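Local coordinates for uncharacterized protein ycf41 (Synechococcus elongatus PCC 6301, PDB 3KOJ) that probably binds single-stranded DNA through an OB-fold domain of the single-strand binding protein family, at residues 65-68 with 69-73. The protein carries 1 engineered substitution. Numbering follows the deposited sequence.
Sequences QELQ and DRCRL
D69 N, R70 N and C71 N bond to Q65 O, E66 O and L67 O, each four residues back, in the last turn of helix 62-70, the final bond measuring 2.8 Å from C71 N to L67 O. C71 then leaves helical geometry, and the carbonyl of Q68 is taken up by R72. This arginine's chain bends at chi2 (-63°), bringing the guanidinium round end-on, with Q68 O in its plane: NH2, 3.1 Å from Q68 O, lies nearly in line with the C=O bond, whereas NH1, at 2.8 Å, stands above the carbonyl plane. NH1 also bonds C71 O, again from above the carbonyl plane; a long side chain with several N-H groups suits both acceptors. On the buried side, L67 CD2 touches C71 SG at 3.8 Å; leucine and the compact cysteine both pack on M39, setting the helix end against strand 35-43 of the OB-fold barrel. The Q68 chain kinks at chi2 (-87°), laying its amide alongside the start of D69 without bonding D69 N. An alanine here would keep R72's backbone acceptor but would probably uncover that backbone and lose the touch on L26. The charged guanidinium thus replaces a backbone amide at Q68 O, where the helix's C-terminal partial negative charge would probably favour a cation.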
ATOM      1  N   GLN B  65     -14.582 -14.842  10.606  1.00 22.02           N
ATOM      2  CA  GLN B  65     -14.330 -15.937  11.540  1.00 23.99           C
ATOM      3  C   GLN B  65     -12.897 -15.881  12.076  1.00 29.34           C
ATOM      4  O   GLN B  65     -12.643 -16.210  13.235  1.00 25.70           O
ATOM      5  CB  GLN B  65     -14.593 -17.275  10.846  1.00 30.89           C
ATOM      6  CG  GLN B  65     -15.989 -17.361  10.233  1.00 42.82           C
ATOM      7  CD  GLN B  65     -16.237 -18.662   9.493  1.00 52.05           C
ATOM      8  OE1 GLN B  65     -15.363 -19.162   8.785  1.00 55.65           O
ATOM      9  NE2 GLN B  65     -17.440 -19.205   9.637  1.00 48.84           N
ATOM     10  N   GLU B  66     -11.972 -15.448  11.229  1.00 26.15           N
ATOM     11  CA  GLU B  66     -10.566 -15.334  11.604  1.00 31.19           C
ATOM     12  C   GLU B  66     -10.368 -14.225  12.645  1.00 29.84           C
ATOM     13  O   GLU B  66      -9.600 -14.385  13.597  1.00 30.93           O
ATOM     14  CB  GLU B  66      -9.727 -15.051  10.355  1.00 33.70           C
ATOM     15  CG  GLU B  66      -8.242 -14.890  10.608  1.00 37.83           C
ATOM     16  CD  GLU B  66      -7.457 -14.710   9.325  1.00 44.99           C
ATOM     17  OE1 GLU B  66      -8.082 -14.700   8.242  1.00 49.56           O
ATOM     18  OE2 GLU B  66      -6.217 -14.579   9.398  1.00 50.34           O
ATOM     19  N   LEU B  67     -11.066 -13.107  12.466  1.00 27.56           N
ATOM     20  CA  LEU B  67     -10.965 -11.991  13.405  1.00 24.45           C
ATOM     21  C   LEU B  67     -11.448 -12.407  14.792  1.00 25.40           C
ATOM     22  O   LEU B  67     -10.747 -12.223  15.788  1.00 26.90           O
ATOM     23  CB  LEU B  67     -11.796 -10.798  12.912  1.00 22.94           C
ATOM     24  CG  LEU B  67     -11.295 -10.069  11.661  1.00 27.78           C
ATOM     25  CD1 LEU B  67     -12.280  -8.967  11.271  1.00 25.23           C
ATOM     26  CD2 LEU B  67      -9.911  -9.485  11.933  1.00 26.80           C
ATOM     27  N   GLN B  68     -12.648 -12.971  14.853  1.00 26.43           N
ATOM     28  CA  GLN B  68     -13.226 -13.407  16.121  1.00 31.91           C
ATOM     29  C   GLN B  68     -12.393 -14.491  16.783  1.00 36.41           C
ATOM     30  O   GLN B  68     -12.272 -14.539  18.008  1.00 30.34           O
ATOM     31  CB  GLN B  68     -14.650 -13.931  15.903  1.00 39.20           C
ATOM     32  CG  GLN B  68     -15.173 -14.809  17.038  1.00 54.23           C
ATOM     33  CD  GLN B  68     -14.787 -16.271  16.873  1.00 66.66           C
ATOM     34  OE1 GLN B  68     -14.512 -16.967  17.852  1.00 71.12           O
ATOM     35  NE2 GLN B  68     -14.779 -16.746  15.630  1.00 69.51           N
ATOM     36  N   ASP B  69     -11.820 -15.361  15.964  1.00 30.03           N
ATOM     37  CA  ASP B  69     -11.026 -16.467  16.465  1.00 40.35           C
ATOM     38  C   ASP B  69      -9.669 -16.058  17.017  1.00 38.40           C
ATOM     39  O   ASP B  69      -9.230 -16.568  18.046  1.00 34.52           O
ATOM     40  CB  ASP B  69     -10.824 -17.491  15.343  1.00 50.28           C
ATOM     41  CG  ASP B  69     -10.042 -18.709  15.794  1.00 62.44           C
ATOM     42  OD1 ASP B  69     -10.550 -19.455  16.658  1.00 67.79           O
ATOM     43  OD2 ASP B  69      -8.920 -18.920  15.286  1.00 67.75           O
ATOM     44  N   ARG B  70      -9.026 -15.111  16.342  1.00 37.05           N
ATOM     45  CA  ARG B  70      -7.682 -14.673  16.698  1.00 36.84           C
ATOM     46  C   ARG B  70      -7.478 -13.342  17.426  1.00 36.30           C
ATOM     47  O   ARG B  70      -6.615 -13.235  18.299  1.00 32.47           O
ATOM     48  CB  ARG B  70      -6.836 -14.645  15.426  1.00 39.86           C
ATOM     49  CG  ARG B  70      -6.816 -15.954  14.654  1.00 48.15           C
ATOM     50  CD  ARG B  70      -6.020 -16.988  15.412  1.00 54.79           C
ATOM     51  NE  ARG B  70      -4.650 -16.527  15.621  1.00 61.14           N
ATOM     52  CZ  ARG B  70      -3.707 -16.529  14.682  1.00 61.10           C
ATOM     53  NH1 ARG B  70      -3.978 -16.979  13.463  1.00 57.85           N
ATOM     54  NH2 ARG B  70      -2.494 -16.070  14.960  1.00 60.46           N
ATOM     55  N   CYS B  71      -8.248 -12.326  17.060  1.00 33.74           N
ATOM     56  CA  CYS B  71      -8.070 -11.009  17.659  1.00 30.17           C
ATOM     57  C   CYS B  71      -8.629 -10.820  19.059  1.00 29.42           C
ATOM     58  O   CYS B  71      -9.826 -10.963  19.289  1.00 33.18           O
ATOM     59  CB  CYS B  71      -8.641  -9.943  16.724  1.00 28.42           C
ATOM     60  SG  CYS B  71      -7.842  -9.901  15.099  1.00 27.30           S
ATOM     61  N   ARG B  72      -7.738 -10.483  19.989  1.00 24.84           N
ATOM     62  CA  ARG B  72      -8.101 -10.243  21.381  1.00 26.94           C
ATOM     63  C   ARG B  72      -7.609  -8.865  21.804  1.00 26.09           C
ATOM     64  O   ARG B  72      -6.722  -8.298  21.162  1.00 19.79           O
ATOM     65  CB  ARG B  72      -7.490 -11.321  22.277  1.00 33.35           C
ATOM     66  CG  ARG B  72      -8.159 -12.677  22.107  1.00 46.04           C
ATOM     67  CD  ARG B  72      -9.623 -12.605  22.537  1.00 57.43           C
ATOM     68  NE  ARG B  72     -10.363 -13.832  22.247  1.00 66.16           N
ATOM     69  CZ  ARG B  72     -10.994 -14.082  21.103  1.00 72.12           C
ATOM     70  NH1 ARG B  72     -10.987 -13.186  20.122  1.00 69.67           N
ATOM     71  NH2 ARG B  72     -11.635 -15.231  20.938  1.00 76.15           N
ATOM     72  N   LEU B  73      -8.190  -8.329  22.875  1.00 23.23           N
ATOM     73  CA  LEU B  73      -7.811  -7.013  23.360  1.00 24.86           C
ATOM     74  C   LEU B  73      -6.308  -6.890  23.526  1.00 19.50           C
ATOM     75  O   LEU B  73      -5.655  -7.789  24.043  1.00 18.89           O
ATOM     76  CB  LEU B  73      -8.497  -6.697  24.697  1.00 19.78           C
ATOM     77  CG  LEU B  73     -10.019  -6.538  24.683  1.00 18.88           C
ATOM     78  CD1 LEU B  73     -10.497  -6.124  26.074  1.00 20.20           C
ATOM     79  CD2 LEU B  73     -10.421  -5.501  23.649  1.00 17.41           C
TER